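Long-range contacts in hyperpolarization-activated (Ih) channel (Strongylocentrotus purpuratus, PDB 2PTM), which binds cyclic AMP through its carboxy-terminal cyclic nucleotide-binding domain and probably works as a voltage-gated, potassium-conducting channel of the HCN family: residues E108-D113 against E151-S156; F116-G121 against S140-I145. All coordinates share one frame; numbering follows the deposited sequence.

Interaction 1: residues E108-D113 against E151-S156; sequences EGTFGD and ERRVAS. With CMP (adenosine-3',5'-cyclic-monophosphate), chain C.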
loop_
_atom_site.group_PDB
_atom_site.type_symbol
_atom_site.label_atom_id
_atom_site.label_comp_id
_atom_site.label_asym_id
_atom_site.label_seq_id
_atom_site.Cartn_x
_atom_site.Cartn_y
_atom_site.Cartn_z
ATOM N N GLU A 108 25.234 9.703 13.974
ATOM C CA GLU A 108 25.312 9.247 15.357
ATOM C C GLU A 108 24.158 9.813 16.170
ATOM O O GLU A 108 23.811 10.983 16.025
ATOM C CB GLU A 108 26.643 9.684 15.971
ATOM C CG GLU A 108 26.895 9.198 17.390
ATOM C CD GLU A 108 26.352 10.137 18.448
ATOM O OE1 GLU A 108 26.240 11.356 18.182
ATOM O OE2 GLU A 108 26.042 9.650 19.556
ATOM N N GLY A 109 23.559 8.978 17.016
ATOM C CA GLY A 109 22.558 9.444 17.962
ATOM C C GLY A 109 21.117 9.412 17.484
ATOM O O GLY A 109 20.205 9.734 18.241
ATOM N N THR A 110 20.901 9.026 16.234
ATOM C CA THR A 110 19.549 8.941 15.694
ATOM C C THR A 110 19.046 7.505 15.806
ATOM O O THR A 110 19.815 6.598 16.139
ATOM C CB THR A 110 19.514 9.357 14.207
ATOM O OG1 THR A 110 20.331 8.462 13.448
ATOM C CG2 THR A 110 20.033 10.785 14.022
ATOM N N PHE A 111 17.764 7.293 15.526
ATOM C CA PHE A 111 17.221 5.941 15.406
ATOM C C PHE A 111 17.566 5.382 14.031
ATOM O O PHE A 111 17.687 6.135 13.064
ATOM C CB PHE A 111 15.698 5.936 15.563
ATOM C CG PHE A 111 15.225 6.266 16.947
ATOM C CD1 PHE A 111 16.050 6.065 18.045
ATOM C CD2 PHE A 111 13.940 6.755 17.157
ATOM C CE1 PHE A 111 15.611 6.363 19.319
ATOM C CE2 PHE A 111 13.493 7.052 18.436
ATOM C CZ PHE A 111 14.332 6.855 19.515
ATOM N N GLY A 112 17.703 4.064 13.936
ATOM C CA GLY A 112 18.033 3.432 12.669
ATOM C C GLY A 112 16.889 2.590 12.139
ATOM O O GLY A 112 16.191 1.925 12.902
ATOM N N ASP A 113 16.687 2.625 10.829
ATOM C CA ASP A 113 15.604 1.860 10.215
ATOM C C ASP A 113 16.107 0.728 9.316
ATOM O O ASP A 113 15.317 -0.058 8.805
ATOM C CB ASP A 113 14.633 2.778 9.446
ATOM C CG ASP A 113 15.292 3.504 8.278
ATOM O OD1 ASP A 113 16.528 3.430 8.118
ATOM O OD2 ASP A 113 14.560 4.160 7.507
ATOM N N GLU A 151 18.490 0.551 20.123
ATOM C CA GLU A 151 18.809 1.840 20.720
ATOM C C GLU A 151 19.073 2.872 19.627
ATOM O O GLU A 151 18.252 3.055 18.730
ATOM C CB GLU A 151 20.033 1.721 21.632
ATOM C CG GLU A 151 19.830 0.814 22.837
ATOM C CD GLU A 151 18.931 1.431 23.883
ATOM O OE1 GLU A 151 18.551 2.611 23.720
ATOM O OE2 GLU A 151 18.606 0.737 24.871
ATOM N N ARG A 152 20.215 3.546 19.701
ATOM C CA ARG A 152 20.541 4.577 18.717
ATOM C C ARG A 152 21.837 4.273 17.983
ATOM O O ARG A 152 22.628 3.463 18.441
ATOM C CB ARG A 152 20.636 5.945 19.391
ATOM C CG ARG A 152 19.364 6.349 20.123
ATOM C CD ARG A 152 19.561 7.627 20.910
ATOM N NE ARG A 152 18.324 8.054 21.564
ATOM C CZ ARG A 152 17.485 8.947 21.049
ATOM N NH1 ARG A 152 17.759 9.513 19.882
ATOM N NH2 ARG A 152 16.380 9.290 21.700
ATOM N N ARG A 153 22.039 4.934 16.843
ATOM C CA ARG A 153 23.292 4.840 16.092
ATOM C C ARG A 153 24.475 5.243 16.972
ATOM O O ARG A 153 24.413 6.265 17.648
ATOM C CB ARG A 153 23.240 5.755 14.870
ATOM C CG ARG A 153 22.085 5.479 13.891
ATOM C CD ARG A 153 22.189 4.111 13.244
ATOM N NE ARG A 153 21.384 4.023 12.027
ATOM C CZ ARG A 153 21.222 2.916 11.310
ATOM N NH1 ARG A 153 21.804 1.787 11.691
ATOM N NH2 ARG A 153 20.480 2.941 10.203
ATOM N N VAL A 154 25.556 4.458 16.958
ATOM C CA VAL A 154 26.679 4.724 17.866
ATOM C C VAL A 154 27.815 5.517 17.227
ATOM O O VAL A 154 28.772 5.899 17.901
ATOM C CB VAL A 154 27.232 3.437 18.523
ATOM C CG1 VAL A 154 26.098 2.652 19.160
ATOM C CG2 VAL A 154 27.995 2.582 17.508
ATOM N N ALA A 155 27.689 5.782 15.932
ATOM C CA ALA A 155 28.723 6.483 15.189
ATOM C C ALA A 155 28.055 7.054 13.958
ATOM O O ALA A 155 26.954 6.635 13.614
ATOM C CB ALA A 155 29.832 5.512 14.781
ATOM N N SER A 156 28.696 8.012 13.295
ATOM C CA SER A 156 28.210 8.441 11.986
ATOM C C SER A 156 28.961 7.686 10.896
ATOM O O SER A 156 30.062 7.178 11.127
ATOM C CB SER A 156 28.386 9.952 11.805
ATOM O OG SER A 156 27.723 10.670 12.834
HETATM P P CMP C . 25.071 1.631 14.046
HETATM O O1P CMP C . 25.319 2.129 15.505
HETATM O O2P CMP C . 23.772 1.050 13.743
HETATM O "O5'" CMP C . 25.520 2.923 13.200
HETATM C "C5'" CMP C . 26.843 3.278 12.873
HETATM C "C4'" CMP C . 27.679 2.090 12.420
HETATM O "O4'" CMP C . 29.091 2.272 12.437
HETATM C "C3'" CMP C . 27.513 1.006 13.457
HETATM O "O3'" CMP C . 26.251 0.547 13.803
HETATM C "C2'" CMP C . 28.546 -0.067 13.109
HETATM O "O2'" CMP C . 28.119 -0.752 11.940
HETATM C "C1'" CMP C . 29.652 0.923 12.609
HETATM N N9 CMP C . 30.740 1.020 13.539
HETATM C C8 CMP C . 30.791 1.676 14.795
HETATM N N7 CMP C . 32.002 1.597 15.371
HETATM C C5 CMP C . 32.782 0.846 14.483
HETATM C C6 CMP C . 34.129 0.381 14.485
HETATM N N6 CMP C . 34.972 0.684 15.524
HETATM N N1 CMP C . 34.571 -0.368 13.429
HETATM C C2 CMP C . 33.721 -0.629 12.410
HETATM N N3 CMP C . 32.432 -0.257 12.261
HETATM C C4 CMP C . 32.005 0.488 13.309
HETATM O O HOH W 1 27.885 7.670 20.318
HETATM O O HOH W 2 19.958 6.236 11.178
HETATM O O HOH W 3 16.769 2.690 16.533
HETATM O O HOH W 4 18.748 4.814 9.036
#

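Interaction 2: residues F116-G121 against S140-I145; sequences FFIQQG and SYFGEI. With CMP (adenosine-3',5'-cyclic-monophosphate), chain C.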
loop_
_atom_site.group_PDB
_atom_site.type_symbol
_atom_site.label_atom_id
_atom_site.label_comp_id
_atom_site.label_asym_id
_atom_site.label_seq_id
_atom_site.Cartn_x
_atom_site.Cartn_y
_atom_site.Cartn_z
ATOM N N PHE A 116 23.311 -1.715 6.208
ATOM C CA PHE A 116 23.861 -1.578 4.857
ATOM C C PHE A 116 25.009 -2.536 4.588
ATOM O O PHE A 116 25.892 -2.707 5.434
ATOM C CB PHE A 116 24.394 -0.161 4.643
ATOM C CG PHE A 116 23.373 0.914 4.880
ATOM C CD1 PHE A 116 22.650 1.445 3.817
ATOM C CD2 PHE A 116 23.141 1.400 6.161
ATOM C CE1 PHE A 116 21.709 2.444 4.031
ATOM C CE2 PHE A 116 22.196 2.388 6.380
ATOM C CZ PHE A 116 21.477 2.911 5.317
ATOM N N PHE A 117 25.010 -3.133 3.400
ATOM C CA PHE A 117 26.144 -3.916 2.913
ATOM C C PHE A 117 26.810 -3.110 1.816
ATOM O O PHE A 117 26.122 -2.574 0.946
ATOM C CB PHE A 117 25.667 -5.252 2.338
ATOM C CG PHE A 117 25.105 -6.179 3.371
ATOM C CD1 PHE A 117 25.921 -7.103 4.006
ATOM C CD2 PHE A 117 23.767 -6.111 3.726
ATOM C CE1 PHE A 117 25.409 -7.955 4.965
ATOM C CE2 PHE A 117 23.244 -6.962 4.694
ATOM C CZ PHE A 117 24.066 -7.883 5.311
ATOM N N ILE A 118 28.141 -3.026 1.844
ATOM C CA ILE A 118 28.862 -2.246 0.844
ATOM C C ILE A 118 29.211 -3.109 -0.365
ATOM O O ILE A 118 29.990 -4.060 -0.257
ATOM C CB ILE A 118 30.168 -1.649 1.414
ATOM C CG1 ILE A 118 29.873 -0.768 2.637
ATOM C CG2 ILE A 118 30.913 -0.844 0.351
ATOM C CD1 ILE A 118 31.141 -0.221 3.327
ATOM N N GLN A 119 28.626 -2.793 -1.515
ATOM C CA GLN A 119 29.030 -3.470 -2.735
ATOM C C GLN A 119 30.322 -2.832 -3.182
ATOM O O GLN A 119 31.355 -3.497 -3.310
ATOM C CB GLN A 119 27.996 -3.318 -3.838
ATOM C CG GLN A 119 28.453 -3.972 -5.153
ATOM C CD GLN A 119 27.397 -3.884 -6.212
ATOM O OE1 GLN A 119 27.077 -2.797 -6.699
ATOM N NE2 GLN A 119 26.827 -5.025 -6.568
ATOM N N GLN A 120 30.270 -1.523 -3.401
ATOM C CA GLN A 120 31.480 -0.795 -3.755
ATOM C C GLN A 120 31.527 0.570 -3.104
ATOM O O GLN A 120 30.514 1.250 -3.011
ATOM C CB GLN A 120 31.610 -0.678 -5.270
ATOM C CG GLN A 120 32.353 -1.870 -5.867
ATOM C CD GLN A 120 32.679 -1.684 -7.324
ATOM O OE1 GLN A 120 33.849 -1.617 -7.708
ATOM N NE2 GLN A 120 31.645 -1.606 -8.154
ATOM N N GLY A 121 32.710 0.959 -2.639
ATOM C CA GLY A 121 32.886 2.285 -2.095
ATOM C C GLY A 121 33.652 2.255 -0.788
ATOM O O GLY A 121 33.952 1.194 -0.240
ATOM N N SER A 140 32.150 -5.130 3.245
ATOM C CA SER A 140 31.873 -4.907 4.655
ATOM C C SER A 140 30.410 -4.502 4.831
ATOM O O SER A 140 29.648 -4.431 3.864
ATOM C CB SER A 140 32.831 -3.858 5.235
ATOM O OG SER A 140 32.762 -3.838 6.643
ATOM N N TYR A 141 30.008 -4.256 6.067
ATOM C CA TYR A 141 28.647 -3.817 6.320
ATOM C C TYR A 141 28.645 -2.915 7.541
ATOM O O TYR A 141 29.607 -2.911 8.308
ATOM C CB TYR A 141 27.700 -5.006 6.489
ATOM C CG TYR A 141 27.998 -5.926 7.656
ATOM C CD1 TYR A 141 27.861 -5.492 8.967
ATOM C CD2 TYR A 141 28.375 -7.245 7.441
ATOM C CE1 TYR A 141 28.125 -6.338 10.035
ATOM C CE2 TYR A 141 28.637 -8.104 8.505
ATOM C CZ TYR A 141 28.506 -7.643 9.796
ATOM O OH TYR A 141 28.756 -8.490 10.850
ATOM N N PHE A 142 27.584 -2.138 7.704
ATOM C CA PHE A 142 27.505 -1.235 8.840
ATOM C C PHE A 142 26.054 -0.880 9.111
ATOM O O PHE A 142 25.196 -1.095 8.258
ATOM C CB PHE A 142 28.322 0.040 8.586
ATOM C CG PHE A 142 27.846 0.844 7.391
ATOM C CD1 PHE A 142 26.792 1.742 7.515
ATOM C CD2 PHE A 142 28.452 0.698 6.149
ATOM C CE1 PHE A 142 26.349 2.491 6.411
ATOM C CE2 PHE A 142 28.021 1.428 5.039
ATOM C CZ PHE A 142 26.975 2.323 5.165
ATOM N N GLY A 143 25.793 -0.332 10.296
ATOM C CA GLY A 143 24.458 0.095 10.679
ATOM C C GLY A 143 23.688 -1.036 11.338
ATOM O O GLY A 143 22.466 -0.966 11.495
ATOM N N GLU A 144 24.401 -2.089 11.720
ATOM C CA GLU A 144 23.752 -3.236 12.343
ATOM C C GLU A 144 23.575 -3.075 13.858
ATOM O O GLU A 144 22.671 -3.673 14.443
ATOM C CB GLU A 144 24.526 -4.530 12.047
ATOM C CG GLU A 144 25.746 -4.764 12.930
ATOM C CD GLU A 144 26.940 -3.908 12.555
ATOM O OE1 GLU A 144 26.880 -3.174 11.554
ATOM O OE2 GLU A 144 27.959 -3.975 13.265
ATOM N N ILE A 145 24.442 -2.293 14.494
ATOM C CA ILE A 145 24.464 -2.243 15.961
ATOM C C ILE A 145 23.116 -1.781 16.483
ATOM O O ILE A 145 22.515 -2.413 17.358
ATOM C CB ILE A 145 25.546 -1.275 16.516
ATOM C CG1 ILE A 145 26.947 -1.665 16.056
ATOM C CG2 ILE A 145 25.481 -1.235 18.029
ATOM C CD1 ILE A 145 27.239 -3.091 16.230
HETATM P P CMP C . 25.071 1.631 14.046
HETATM O O1P CMP C . 25.319 2.129 15.505
HETATM O O2P CMP C . 23.772 1.050 13.743
HETATM O "O5'" CMP C . 25.520 2.923 13.200
HETATM C "C5'" CMP C . 26.843 3.278 12.873
HETATM C "C4'" CMP C . 27.679 2.090 12.420
HETATM O "O4'" CMP C . 29.091 2.272 12.437
HETATM C "C3'" CMP C . 27.513 1.006 13.457
HETATM O "O3'" CMP C . 26.251 0.547 13.803
HETATM C "C2'" CMP C . 28.546 -0.067 13.109
HETATM O "O2'" CMP C . 28.119 -0.752 11.940
HETATM C "C1'" CMP C . 29.652 0.923 12.609
HETATM N N9 CMP C . 30.740 1.020 13.539
HETATM C C8 CMP C . 30.791 1.676 14.795
HETATM N N7 CMP C . 32.002 1.597 15.371
HETATM C C5 CMP C . 32.782 0.846 14.483
HETATM C C6 CMP C . 34.129 0.381 14.485
HETATM N N6 CMP C . 34.972 0.684 15.524
HETATM N N1 CMP C . 34.571 -0.368 13.429
HETATM C C2 CMP C . 33.721 -0.629 12.410
HETATM N N3 CMP C . 32.432 -0.257 12.261
HETATM C C4 CMP C . 32.005 0.488 13.309
#

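Interaction 1: residues E108-D113 against E151-S156
E108 meets S156 where the loop after strand 104-106 reaches the end of the phosphate-binding cassette in the beta-roll of the cyclic nucleotide-binding domain, beside cyclic AMP. The E108 backbone N donates to S156 OG (2.9 Å). E108 CG, anti to the backbone N (chi1 -176°), lies against the V154-A155 peptide, and OE2 accepts from a water that also donates to V154 O. G109 is gripped at both ends of its backbone: its N donates to R153 O, while its O takes R152 NH1 in the guanidinium plane at 3.0 Å. G109 has a positive phi (91°), at which a CB would press on the carbonyl O of E108. T110 O receives R153 N in a nearly linear bond, and T110 OG1, which is hydrogen-bonded to Q107 O, touches R153 CG. The F111 ring lies obliquely by R152, with F111 CE1 3.6 Å from R152 CZ, over the centre of the guanidinium; the two planes are 36° apart. E179 of the second subunit accepts from F111 N and, through its backbone O, from R152 NH1, so this corner belongs to a subunit interface. G112 CA sits over one face of the R153 guanidinium, toward its rim, so close that the lack of a CB is what lets the two meet. At the edge of that group, one water bridges NE to F111 O, another links NH2 to D113 OD1, and R114 O takes NH2 as well. So held, R153 offers NH1 to the cyclic phosphate, 2.9 Å from CMP O2P, while V154 N donates to CMP O1P at 2.8 Å.

Interaction 2: residues F116-G121 against S140-I145
F116 and F142 form a hydrogen-bonded antiparallel pair in the beta-roll of the cyclic nucleotide-binding domain, their rings on the same side of the sheet. The ring planes are only 21° from parallel, but the rings are so displaced that little of one lies over the other; contact is made by F116 CD2 against F142 CE1 at 3.4 Å and by a CH-pi contact from F116 CB, 3.9 Å from the F142 ring centroid. CG of F142 lies between its backbone N and carbonyl carbon (chi1 61°), which starts the ring back toward strand 114-118. I118 crosses F142 at about a right angle, with CD1 at the ring edge and I118 CG1 3.7 Å from F142 CE2. On the other face of the sheet, F117 and Y141 run side by side in the non-hydrogen-bonded pair, the rings oblique at 67° and F117 CD1 against Y141 CB. Reciprocal bonds between F116 and F142, plus I118 N to S140 O (2.9 Å), fix the register. Beyond the strand, G143 N donates to CMP O2', and CMP O2' donates to E144 OE1 (2.7 Å); E144 OE2 is salt-bridged to R194. Apolar ring packing thus adjoins a polar ribose grip, in which R194 would partly offset the charge of E144.

In the fold
From the N terminus, helices lead into the beta-roll, where strand 104-106 runs into the loop 108-113. The chain continues into strand 114-118, whose 116-118 part pairs with strand 141-142 in interaction 2, closing the shorter loop, which contains strands 123-126 and 132-136. After helix 145-149 the chain reaches 151-156 and closes interaction 1, within which interaction 2 is nested. Interaction 2 joins two neighbouring strands of one sheet, whereas interaction 1 ties the connection between the two sheets to the approach to strand 156-159. Their centres lie about 15 Å apart, yet they meet at cyclic AMP: interaction 1 holds the phosphate, and the residues just after the strand pair of interaction 2 hold mainly the ribose.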